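Local atomic coordinates of cytochrome P450 (Novosphingobium aromaticivorans, PDB entry 3OFT), a protein that belongs to the cytochrome P450 family of haem-thiolate proteins and holds a protoporphyrin IX whose iron is bound by a cysteine sulfur. Residues R66-V74 / Q83-G91; H94-L105 / A342-L350. All coordinates share one frame; numbering follows the deposited sequence.

Contact 1 (R66-V74 / Q83-G91); sequences RLSSQCLAV and QFIPLQQDG. With HEM (protoporphyrin IX containing Fe), chain D.
Asp90 reaches across to Ser68 and Ser69, and each of its carboxylate oxygens finds a donor there. From CB the chain leads to CG, which lies 3.4 Å from Ser68 OG; with CG anti to the carbonyl carbon (chi1 -61°) both oxygens face 66-74. OD1 takes the backbone N-H of Ser69 at 3.0 Å on its syn lone pair, almost straight at 178°. OD2 accepts the Ser68 hydroxyl, OG to OD2 2.5 Å, again through the syn lone pair. That hydroxyl also accepts from the backbone N of Gln70, closing an ST turn. Nearer the haem, water 1 accepts a hydrogen bond from Ser69 OG and donates to Leu87 O and to haem propionate oxygen O1A. Beyond it the contact turns apolar: Leu72 sets CD1 3.7 Å from Leu87 CD2 and in plane at the edge of the Phe84 ring, while its CD2 lies 3.9 Å from Phe84 CE2. Two donors thus grip the Asp90 carboxylate, one on each oxygen, which ties the chain at 68-70 to Asp90 and would favour an ionised aspartate, while Leu72, at the other end, lines the pocket of the bound (2R,5R)-hexane-2,5-diol with an apolar side chain.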
loop_
_atom_site.group_PDB
_atom_site.type_symbol
_atom_site.label_atom_id
_atom_site.label_comp_id
_atom_site.label_asym_id
_atom_site.label_seq_id
_atom_site.Cartn_x
_atom_site.Cartn_y
_atom_site.Cartn_z
ATOM N N ARG A 66 7.913 -21.644 -0.001
ATOM C CA ARG A 66 6.795 -22.566 -0.027
ATOM C C ARG A 66 5.450 -21.900 -0.309
ATOM O O ARG A 66 4.516 -22.573 -0.724
ATOM C CB ARG A 66 6.758 -23.351 1.265
ATOM C CG ARG A 66 8.044 -24.160 1.499
ATOM C CD ARG A 66 7.859 -25.035 2.702
ATOM N NE ARG A 66 7.805 -24.222 3.929
ATOM C CZ ARG A 66 7.547 -24.693 5.139
ATOM N NH1 ARG A 66 7.277 -25.985 5.319
ATOM N NH2 ARG A 66 7.547 -23.878 6.182
ATOM N N LEU A 67 5.369 -20.579 -0.122
ATOM C CA LEU A 67 4.132 -19.819 -0.401
ATOM C C LEU A 67 4.441 -18.792 -1.483
ATOM O O LEU A 67 5.032 -17.747 -1.203
ATOM C CB LEU A 67 3.621 -19.137 0.876
ATOM C CG LEU A 67 3.222 -20.064 2.022
ATOM C CD1 LEU A 67 2.620 -19.185 3.118
ATOM C CD2 LEU A 67 2.185 -21.107 1.583
ATOM N N SER A 68 4.017 -19.118 -2.700
ATOM C CA SER A 68 4.282 -18.389 -3.925
ATOM C C SER A 68 3.443 -17.141 -3.971
ATOM O O SER A 68 2.308 -17.092 -3.446
ATOM C CB SER A 68 3.976 -19.263 -5.170
ATOM O OG SER A 68 4.033 -18.554 -6.427
ATOM N N SER A 69 4.020 -16.147 -4.637
ATOM C CA SER A 69 3.386 -14.840 -4.852
ATOM C C SER A 69 2.664 -14.814 -6.184
ATOM O O SER A 69 2.139 -13.766 -6.598
ATOM C CB SER A 69 4.416 -13.714 -4.826
ATOM O OG SER A 69 4.879 -13.519 -3.495
ATOM N N GLN A 70 2.639 -15.954 -6.871
ATOM C CA GLN A 70 2.110 -15.959 -8.222
ATOM C C GLN A 70 0.649 -15.586 -8.336
ATOM O O GLN A 70 0.247 -14.911 -9.290
ATOM C CB GLN A 70 2.230 -17.360 -8.817
ATOM C CG GLN A 70 2.478 -17.327 -10.231
ATOM C CD GLN A 70 3.932 -17.557 -10.453
ATOM O OE1 GLN A 70 4.791 -16.849 -9.877
ATOM N NE2 GLN A 70 4.246 -18.582 -11.252
ATOM N N CYS A 71 -0.154 -16.059 -7.386
ATOM C CA CYS A 71 -1.630 -15.937 -7.485
ATOM C C CYS A 71 -2.156 -14.467 -7.488
ATOM O O CYS A 71 -3.193 -14.172 -8.098
ATOM C CB CYS A 71 -2.296 -16.756 -6.364
ATOM S SG CYS A 71 -2.002 -16.141 -4.633
ATOM N N LEU A 72 -1.449 -13.573 -6.797
ATOM C CA LEU A 72 -1.817 -12.142 -6.622
ATOM C C LEU A 72 -3.019 -11.914 -5.703
ATOM O O LEU A 72 -2.974 -11.054 -4.828
ATOM C CB LEU A 72 -2.025 -11.381 -7.950
ATOM C CG LEU A 72 -2.317 -9.859 -7.906
ATOM C CD1 LEU A 72 -1.096 -9.136 -7.338
ATOM C CD2 LEU A 72 -2.633 -9.282 -9.287
ATOM N N ALA A 73 -4.095 -12.663 -5.934
ATOM C CA ALA A 73 -5.326 -12.411 -5.223
ATOM C C ALA A 73 -6.157 -13.650 -5.128
ATOM O O ALA A 73 -5.981 -14.618 -5.930
ATOM C CB ALA A 73 -6.130 -11.292 -5.884
ATOM N N VAL A 74 -7.089 -13.636 -4.176
ATOM C CA VAL A 74 -8.081 -14.704 -4.109
ATOM C C VAL A 74 -9.149 -14.667 -5.232
ATOM O O VAL A 74 -9.809 -15.679 -5.478
ATOM C CB VAL A 74 -8.747 -14.818 -2.692
ATOM C CG1 VAL A 74 -7.654 -15.039 -1.609
ATOM C CG2 VAL A 74 -9.582 -13.612 -2.407
ATOM N N GLN A 83 0.115 -9.980 -14.057
ATOM C CA GLN A 83 1.499 -10.426 -14.299
ATOM C C GLN A 83 2.511 -9.366 -13.846
ATOM O O GLN A 83 3.504 -9.077 -14.533
ATOM C CB GLN A 83 1.712 -10.775 -15.792
ATOM C CG GLN A 83 0.846 -11.953 -16.234
ATOM C CD GLN A 83 1.419 -13.211 -15.674
ATOM O OE1 GLN A 83 2.472 -13.647 -16.103
ATOM N NE2 GLN A 83 0.754 -13.782 -14.666
ATOM N N PHE A 84 2.288 -8.826 -12.653
ATOM C CA PHE A 84 3.154 -7.753 -12.133
ATOM C C PHE A 84 4.597 -8.191 -11.904
ATOM O O PHE A 84 4.875 -9.286 -11.408
ATOM C CB PHE A 84 2.612 -7.270 -10.788
ATOM C CG PHE A 84 1.393 -6.436 -10.880
ATOM C CD1 PHE A 84 1.363 -5.308 -11.669
ATOM C CD2 PHE A 84 0.279 -6.740 -10.095
ATOM C CE1 PHE A 84 0.227 -4.504 -11.723
ATOM C CE2 PHE A 84 -0.847 -5.927 -10.134
ATOM C CZ PHE A 84 -0.866 -4.803 -10.953
ATOM N N ILE A 85 5.522 -7.308 -12.268
ATOM C CA ILE A 85 6.936 -7.541 -11.978
ATOM C C ILE A 85 7.450 -6.413 -11.044
ATOM O O ILE A 85 7.272 -5.222 -11.341
ATOM C CB ILE A 85 7.784 -7.537 -13.274
ATOM C CG1 ILE A 85 7.563 -8.831 -14.064
ATOM C CG2 ILE A 85 9.292 -7.394 -12.936
ATOM C CD1 ILE A 85 8.301 -8.744 -15.464
ATOM N N PRO A 86 8.112 -6.771 -9.930
ATOM C CA PRO A 86 8.491 -8.067 -9.398
ATOM C C PRO A 86 7.408 -8.738 -8.516
ATOM O O PRO A 86 7.646 -9.837 -8.045
ATOM C CB PRO A 86 9.741 -7.751 -8.561
ATOM C CG PRO A 86 9.644 -6.309 -8.243
ATOM C CD PRO A 86 8.601 -5.670 -9.081
ATOM N N LEU A 87 6.243 -8.097 -8.323
ATOM C CA LEU A 87 5.330 -8.495 -7.208
ATOM C C LEU A 87 4.943 -9.973 -7.253
ATOM O O LEU A 87 4.798 -10.624 -6.212
ATOM C CB LEU A 87 4.059 -7.621 -7.169
ATOM C CG LEU A 87 3.017 -7.857 -6.061
ATOM C CD1 LEU A 87 3.590 -7.536 -4.643
ATOM C CD2 LEU A 87 1.790 -7.027 -6.343
ATOM N N GLN A 88 4.722 -10.472 -8.465
ATOM C CA GLN A 88 4.207 -11.838 -8.647
ATOM C C GLN A 88 5.257 -12.861 -8.974
ATOM O O GLN A 88 4.897 -13.995 -9.276
ATOM C CB GLN A 88 3.132 -11.860 -9.735
ATOM C CG GLN A 88 1.823 -11.217 -9.272
ATOM C CD GLN A 88 0.788 -11.245 -10.386
ATOM O OE1 GLN A 88 0.260 -12.308 -10.776
ATOM N NE2 GLN A 88 0.493 -10.106 -10.882
ATOM N N GLN A 89 6.544 -12.503 -8.911
ATOM C CA GLN A 89 7.574 -13.506 -9.221
ATOM C C GLN A 89 8.123 -14.220 -7.995
ATOM O O GLN A 89 8.018 -13.706 -6.898
ATOM C CB GLN A 89 8.708 -12.841 -9.988
ATOM C CG GLN A 89 8.165 -12.113 -11.229
ATOM C CD GLN A 89 9.264 -11.328 -11.909
ATOM O OE1 GLN A 89 9.898 -10.471 -11.299
ATOM N NE2 GLN A 89 9.496 -11.618 -13.172
ATOM N N ASP A 90 8.702 -15.407 -8.209
ATOM C CA ASP A 90 9.353 -16.171 -7.150
ATOM C C ASP A 90 10.827 -16.402 -7.468
ATOM O O ASP A 90 11.237 -16.302 -8.633
ATOM C CB ASP A 90 8.690 -17.543 -6.993
ATOM C CG ASP A 90 7.206 -17.460 -6.611
ATOM O OD1 ASP A 90 6.807 -16.659 -5.726
ATOM O OD2 ASP A 90 6.415 -18.267 -7.179
ATOM N N GLY A 91 11.594 -16.680 -6.417
ATOM C CA GLY A 91 12.920 -17.325 -6.516
ATOM C C GLY A 91 13.950 -16.487 -7.237
ATOM O O GLY A 91 14.015 -15.281 -7.064
HETATM C CHA HEM D . 5.553 -4.472 -2.361
HETATM C CHB HEM D . 3.025 -1.897 0.908
HETATM C CHC HEM D . 4.237 2.167 -1.398
HETATM C CHD HEM D . 5.806 -0.430 -5.126
HETATM C C1A HEM D . 4.826 -4.100 -1.245
HETATM C C2A HEM D . 4.404 -5.008 -0.204
HETATM C C3A HEM D . 3.713 -4.332 0.707
HETATM C C4A HEM D . 3.632 -2.942 0.255
HETATM C CMA HEM D . 3.052 -4.964 1.958
HETATM C CAA HEM D . 4.753 -6.523 -0.129
HETATM C CBA HEM D . 3.768 -7.267 -1.003
HETATM C CGA HEM D . 3.948 -8.776 -0.918
HETATM O O1A HEM D . 3.267 -9.501 -1.709
HETATM O O2A HEM D . 4.746 -9.316 -0.089
HETATM C C1B HEM D . 3.136 -0.551 0.587
HETATM C C2B HEM D . 2.637 0.551 1.370
HETATM C C3B HEM D . 2.988 1.673 0.712
HETATM C C4B HEM D . 3.707 1.292 -0.488
HETATM C CMB HEM D . 1.870 0.393 2.696
HETATM C CAB HEM D . 2.724 3.152 1.011
HETATM C CBB HEM D . 1.993 3.576 2.058
HETATM C C1C HEM D . 4.775 1.881 -2.618
HETATM C C2C HEM D . 5.305 2.829 -3.589
HETATM C C3C HEM D . 5.713 2.073 -4.647
HETATM C C4C HEM D . 5.547 0.675 -4.324
HETATM C CMC HEM D . 5.314 4.381 -3.412
HETATM C CAC HEM D . 6.387 2.484 -5.979
HETATM C CBC HEM D . 6.146 3.646 -6.576
HETATM C C1D HEM D . 5.915 -1.721 -4.726
HETATM C C2D HEM D . 6.424 -2.794 -5.569
HETATM C C3D HEM D . 6.382 -4.028 -4.687
HETATM C C4D HEM D . 5.820 -3.628 -3.427
HETATM C CMD HEM D . 6.963 -2.679 -7.039
HETATM C CAD HEM D . 6.850 -5.440 -5.142
HETATM C CBD HEM D . 8.229 -5.655 -4.494
HETATM C CGD HEM D . 8.601 -7.114 -4.783
HETATM O O1D HEM D . 7.740 -7.944 -5.139
HETATM O O2D HEM D . 9.763 -7.493 -4.608
HETATM N NA HEM D . 4.352 -2.828 -0.920
HETATM N NB HEM D . 3.816 -0.044 -0.500
HETATM N NC HEM D . 4.985 0.591 -3.080
HETATM N ND HEM D . 5.551 -2.251 -3.493
HETATM FE FE HEM D . 4.743 -1.126 -1.966
HETATM O O HOH W 1 4.794 -10.824 -3.524
HETATM O O HOH W 2 2.668 -1.373 -3.127
#

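Contact 2 (H94-L105 / A342-L350); sequences HKAFRTPVMKGL and AHRCVGAGL. With HEM (protoporphyrin IX containing Fe), chain D.
Helix 91-104 runs past the loop that leads into helix 348-365, the closest CA atoms, those of Met102 and Val346, being 5.5 Å apart. Arg98 carries the polar half of this contact. Its chain is extended from CG to NE, with CG anti to the backbone N (chi1 -174°), and the guanidinium ends at Arg344 O. NH1 and NH2 both donate to that single oxygen, NH2 at 2.8 Å, and the oxygen lies in the guanidinium plane. NH2 also donates to propionate oxygen O2D, whose position is less certain. Val346 CG1 covers one face of the group and Ala342 O sits over the opposite one. One turn earlier, His94 lays its ring obliquely against that of His343, centroids 3.9 Å apart, and gives a weak bond from NE2 to Ala342 O. His343 ND1 in turn donates to O1D of the same propionate at 2.7 Å, nearly straight at 171°.

Val346 dominates the apolar half. Its CG1 presses on Met102 CG at 3.4 Å, tighter than usual for carbons, while CG2 meets Val101 CG1 and Leu105 CD1. Val346 CG2 also lies 3.5 Å from the haem methyl CMD. Leu105 CD2 touches Leu350 CD2, and water 4 joins the backbone oxygens of Leu105 and Val346 to Leu350 N. Cys345 turns away from helix 91-104, and its SG binds the haem iron at 2.3 Å. The arrangement is that of the P450 cysteine-ligand loop, with the following helix starting after Gly347 and with an arginine from helix 91-104 and a histidine from the loop itself hydrogen-bonded to one haem propionate.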
loop_
_atom_site.group_PDB
_atom_site.type_symbol
_atom_site.label_atom_id
_atom_site.label_comp_id
_atom_site.label_asym_id
_atom_site.label_seq_id
_atom_site.Cartn_x
_atom_site.Cartn_y
_atom_site.Cartn_z
ATOM N N HIS A 94 12.522 -13.603 -9.530
ATOM C CA HIS A 94 12.148 -12.471 -8.705
ATOM C C HIS A 94 13.386 -11.636 -8.341
ATOM O O HIS A 94 13.418 -10.433 -8.509
ATOM C CB HIS A 94 11.414 -12.933 -7.428
ATOM C CG HIS A 94 11.335 -11.860 -6.399
ATOM N ND1 HIS A 94 10.572 -10.725 -6.566
ATOM C CD2 HIS A 94 11.984 -11.714 -5.227
ATOM C CE1 HIS A 94 10.721 -9.942 -5.507
ATOM N NE2 HIS A 94 11.587 -10.520 -4.690
ATOM N N LYS A 95 14.423 -12.282 -7.847
ATOM C CA LYS A 95 15.645 -11.548 -7.471
ATOM C C LYS A 95 16.225 -10.770 -8.667
ATOM O O LYS A 95 16.635 -9.617 -8.516
ATOM C CB LYS A 95 16.693 -12.525 -6.916
ATOM C CG LYS A 95 17.939 -11.865 -6.294
ATOM C CD LYS A 95 18.813 -12.966 -5.667
ATOM C CE LYS A 95 20.130 -12.401 -5.147
ATOM N NZ LYS A 95 20.907 -11.824 -6.259
ATOM N N ALA A 96 16.242 -11.395 -9.844
ATOM C CA ALA A 96 16.853 -10.764 -11.040
ATOM C C ALA A 96 16.114 -9.484 -11.447
ATOM O O ALA A 96 16.716 -8.534 -11.867
ATOM C CB ALA A 96 16.923 -11.719 -12.187
ATOM N N PHE A 97 14.801 -9.463 -11.296
ATOM C CA PHE A 97 14.018 -8.278 -11.658
ATOM C C PHE A 97 13.929 -7.278 -10.529
ATOM O O PHE A 97 13.912 -6.077 -10.786
ATOM C CB PHE A 97 12.602 -8.695 -12.082
ATOM C CG PHE A 97 12.551 -9.280 -13.457
ATOM C CD1 PHE A 97 12.497 -8.458 -14.577
ATOM C CD2 PHE A 97 12.610 -10.645 -13.638
ATOM C CE1 PHE A 97 12.468 -9.017 -15.869
ATOM C CE2 PHE A 97 12.576 -11.211 -14.921
ATOM C CZ PHE A 97 12.485 -10.405 -16.026
ATOM N N ARG A 98 13.860 -7.755 -9.286
ATOM C CA ARG A 98 13.825 -6.845 -8.132
ATOM C C ARG A 98 15.102 -5.980 -8.083
ATOM O O ARG A 98 15.042 -4.793 -7.775
ATOM C CB ARG A 98 13.696 -7.609 -6.825
ATOM C CG ARG A 98 13.517 -6.702 -5.590
ATOM C CD ARG A 98 13.375 -7.529 -4.319
ATOM N NE ARG A 98 13.598 -6.715 -3.136
ATOM C CZ ARG A 98 12.658 -6.120 -2.402
ATOM N NH1 ARG A 98 13.044 -5.428 -1.319
ATOM N NH2 ARG A 98 11.352 -6.225 -2.686
ATOM N N THR A 99 16.245 -6.591 -8.389
ATOM C CA THR A 99 17.512 -5.876 -8.296
ATOM C C THR A 99 17.538 -4.511 -8.988
ATOM O O THR A 99 17.787 -3.513 -8.289
ATOM C CB THR A 99 18.712 -6.799 -8.609
ATOM O OG1 THR A 99 18.800 -7.783 -7.565
ATOM C CG2 THR A 99 20.036 -5.998 -8.691
ATOM N N PRO A 100 17.258 -4.434 -10.317
ATOM C CA PRO A 100 17.254 -3.096 -10.923
ATOM C C PRO A 100 16.124 -2.198 -10.408
ATOM O O PRO A 100 16.293 -0.992 -10.362
ATOM C CB PRO A 100 17.084 -3.365 -12.423
ATOM C CG PRO A 100 16.484 -4.738 -12.519
ATOM C CD PRO A 100 17.089 -5.485 -11.346
ATOM N N VAL A 101 14.970 -2.763 -10.041
ATOM C CA VAL A 101 13.880 -1.907 -9.528
ATOM C C VAL A 101 14.296 -1.230 -8.204
ATOM O O VAL A 101 14.078 -0.035 -8.030
ATOM C CB VAL A 101 12.588 -2.733 -9.316
ATOM C CG1 VAL A 101 11.542 -1.922 -8.550
ATOM C CG2 VAL A 101 12.049 -3.200 -10.687
ATOM N N MET A 102 14.944 -1.988 -7.317
ATOM C CA MET A 102 15.364 -1.461 -5.990
ATOM C C MET A 102 16.426 -0.412 -6.192
ATOM O O MET A 102 16.457 0.580 -5.472
ATOM C CB MET A 102 15.996 -2.532 -5.104
ATOM C CG MET A 102 15.107 -3.469 -4.400
ATOM S SD MET A 102 16.084 -4.394 -3.168
ATOM C CE MET A 102 15.968 -3.324 -1.722
ATOM N N LYS A 103 17.308 -0.644 -7.160
ATOM C CA LYS A 103 18.330 0.343 -7.531
ATOM C C LYS A 103 17.681 1.672 -7.916
ATOM O O LYS A 103 18.098 2.717 -7.441
ATOM C CB LYS A 103 19.201 -0.165 -8.680
ATOM C CG LYS A 103 20.353 0.774 -9.040
ATOM C CD LYS A 103 21.378 0.109 -9.957
ATOM C CE LYS A 103 22.585 1.048 -10.147
ATOM N NZ LYS A 103 23.737 0.364 -10.803
ATOM N N GLY A 104 16.629 1.612 -8.731
ATOM C CA GLY A 104 15.871 2.789 -9.133
ATOM C C GLY A 104 15.313 3.587 -7.973
ATOM O O GLY A 104 15.286 4.832 -8.046
ATOM N N LEU A 105 14.909 2.883 -6.907
ATOM C CA LEU A 105 14.282 3.455 -5.715
ATOM C C LEU A 105 15.159 3.627 -4.460
ATOM O O LEU A 105 14.632 3.795 -3.343
ATOM C CB LEU A 105 13.046 2.623 -5.357
ATOM C CG LEU A 105 11.923 2.838 -6.366
ATOM C CD1 LEU A 105 10.904 1.668 -6.346
ATOM C CD2 LEU A 105 11.251 4.229 -6.117
ATOM N N ALA A 342 11.704 -11.337 1.175
ATOM C CA ALA A 342 12.215 -11.055 -0.177
ATOM C C ALA A 342 11.400 -9.994 -0.919
ATOM O O ALA A 342 11.960 -9.247 -1.666
ATOM C CB ALA A 342 12.215 -12.318 -0.993
ATOM N N HIS A 343 10.084 -9.961 -0.713
ATOM C CA HIS A 343 9.205 -9.065 -1.481
ATOM C C HIS A 343 8.939 -7.733 -0.771
ATOM O O HIS A 343 8.100 -6.935 -1.223
ATOM C CB HIS A 343 7.861 -9.763 -1.791
ATOM C CG HIS A 343 7.936 -10.816 -2.866
ATOM N ND1 HIS A 343 7.820 -10.517 -4.208
ATOM C CD2 HIS A 343 8.069 -12.170 -2.793
ATOM C CE1 HIS A 343 7.897 -11.628 -4.917
ATOM N NE2 HIS A 343 8.044 -12.647 -4.085
ATOM N N ARG A 344 9.642 -7.478 0.332
ATOM C CA ARG A 344 9.363 -6.234 1.119
ATOM C C ARG A 344 9.346 -4.998 0.223
ATOM O O ARG A 344 10.242 -4.799 -0.613
ATOM C CB ARG A 344 10.337 -6.053 2.330
ATOM C CG ARG A 344 9.926 -4.860 3.257
ATOM C CD ARG A 344 10.665 -4.824 4.621
ATOM N NE ARG A 344 10.166 -3.691 5.412
ATOM C CZ ARG A 344 10.684 -2.466 5.369
ATOM N NH1 ARG A 344 11.773 -2.217 4.648
ATOM N NH2 ARG A 344 10.141 -1.498 6.081
ATOM N N CYS A 345 8.338 -4.133 0.393
ATOM C CA CYS A 345 8.138 -2.989 -0.527
ATOM C C CYS A 345 9.427 -2.288 -0.972
ATOM O O CYS A 345 10.136 -1.719 -0.129
ATOM C CB CYS A 345 7.238 -1.925 0.128
ATOM S SG CYS A 345 6.731 -0.682 -0.967
ATOM N N VAL A 346 9.710 -2.306 -2.278
ATOM C CA VAL A 346 10.806 -1.498 -2.826
ATOM C C VAL A 346 10.572 -0.018 -2.642
ATOM O O VAL A 346 11.519 0.759 -2.678
ATOM C CB VAL A 346 11.058 -1.756 -4.350
ATOM C CG1 VAL A 346 11.683 -3.139 -4.534
ATOM C CG2 VAL A 346 9.780 -1.657 -5.167
ATOM N N GLY A 347 9.304 0.388 -2.535
ATOM C CA GLY A 347 9.024 1.815 -2.327
ATOM C C GLY A 347 8.977 2.226 -0.860
ATOM O O GLY A 347 8.426 3.289 -0.560
ATOM N N ALA A 348 9.521 1.399 0.045
ATOM C CA ALA A 348 9.387 1.627 1.499
ATOM C C ALA A 348 10.027 2.955 1.853
ATOM O O ALA A 348 9.478 3.728 2.620
ATOM C CB ALA A 348 10.031 0.473 2.329
ATOM N N GLY A 349 11.211 3.197 1.307
ATOM C CA GLY A 349 11.867 4.475 1.501
ATOM C C GLY A 349 11.095 5.651 0.928
ATOM O O GLY A 349 10.950 6.698 1.574
ATOM N N LEU A 350 10.631 5.502 -0.306
ATOM C CA LEU A 350 9.862 6.565 -0.938
ATOM C C LEU A 350 8.561 6.871 -0.193
ATOM O O LEU A 350 8.199 8.059 -0.036
ATOM C CB LEU A 350 9.581 6.220 -2.392
ATOM C CG LEU A 350 8.600 7.117 -3.159
ATOM C CD1 LEU A 350 9.174 8.524 -3.267
ATOM C CD2 LEU A 350 8.337 6.544 -4.535
HETATM C CHA HEM D . 5.553 -4.472 -2.361
HETATM C CHB HEM D . 3.025 -1.897 0.908
HETATM C CHC HEM D . 4.237 2.167 -1.398
HETATM C CHD HEM D . 5.806 -0.430 -5.126
HETATM C C1A HEM D . 4.826 -4.100 -1.245
HETATM C C2A HEM D . 4.404 -5.008 -0.204
HETATM C C3A HEM D . 3.713 -4.332 0.707
HETATM C C4A HEM D . 3.632 -2.942 0.255
HETATM C CMA HEM D . 3.052 -4.964 1.958
HETATM C CAA HEM D . 4.753 -6.523 -0.129
HETATM C CBA HEM D . 3.768 -7.267 -1.003
HETATM C CGA HEM D . 3.948 -8.776 -0.918
HETATM O O1A HEM D . 3.267 -9.501 -1.709
HETATM O O2A HEM D . 4.746 -9.316 -0.089
HETATM C C1B HEM D . 3.136 -0.551 0.587
HETATM C C2B HEM D . 2.637 0.551 1.370
HETATM C C3B HEM D . 2.988 1.673 0.712
HETATM C C4B HEM D . 3.707 1.292 -0.488
HETATM C CMB HEM D . 1.870 0.393 2.696
HETATM C CAB HEM D . 2.724 3.152 1.011
HETATM C CBB HEM D . 1.993 3.576 2.058
HETATM C C1C HEM D . 4.775 1.881 -2.618
HETATM C C2C HEM D . 5.305 2.829 -3.589
HETATM C C3C HEM D . 5.713 2.073 -4.647
HETATM C C4C HEM D . 5.547 0.675 -4.324
HETATM C CMC HEM D . 5.314 4.381 -3.412
HETATM C CAC HEM D . 6.387 2.484 -5.979
HETATM C CBC HEM D . 6.146 3.646 -6.576
HETATM C C1D HEM D . 5.915 -1.721 -4.726
HETATM C C2D HEM D . 6.424 -2.794 -5.569
HETATM C C3D HEM D . 6.382 -4.028 -4.687
HETATM C C4D HEM D . 5.820 -3.628 -3.427
HETATM C CMD HEM D . 6.963 -2.679 -7.039
HETATM C CAD HEM D . 6.850 -5.440 -5.142
HETATM C CBD HEM D . 8.229 -5.655 -4.494
HETATM C CGD HEM D . 8.601 -7.114 -4.783
HETATM O O1D HEM D . 7.740 -7.944 -5.139
HETATM O O2D HEM D . 9.763 -7.493 -4.608
HETATM N NA HEM D . 4.352 -2.828 -0.920
HETATM N NB HEM D . 3.816 -0.044 -0.500
HETATM N NC HEM D . 4.985 0.591 -3.080
HETATM N ND HEM D . 5.551 -2.251 -3.493
HETATM FE FE HEM D . 4.743 -1.126 -1.966
HETATM O O HOH W 3 12.393 -2.847 0.777
HETATM O O HOH W 4 11.919 3.481 -1.823
HETATM O O HOH W 2 2.668 -1.373 -3.127
#

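In the fold
Contact 1 closes before contact 2 opens along the chain, and their centres lie 14 Å apart. The loop 83-91 runs directly into helix 91-104, so the residues that pack on segment 66-74, which carries strand 67-68, an outermost strand of the mixed sheet, continue into the helix that meets the cysteine loop more than 200 residues later. The two contacts touch one another: Gln89 O lies 2.9 Å from His343 CE1, and Pro86 O accepts a weak hydrogen bond from His94 ND1. Helix 221-252 packs against both. Both also border the haem and supply partners to its propionates, tying sheet edge, helix 91-104 and the iron-binding loop around one cofactor.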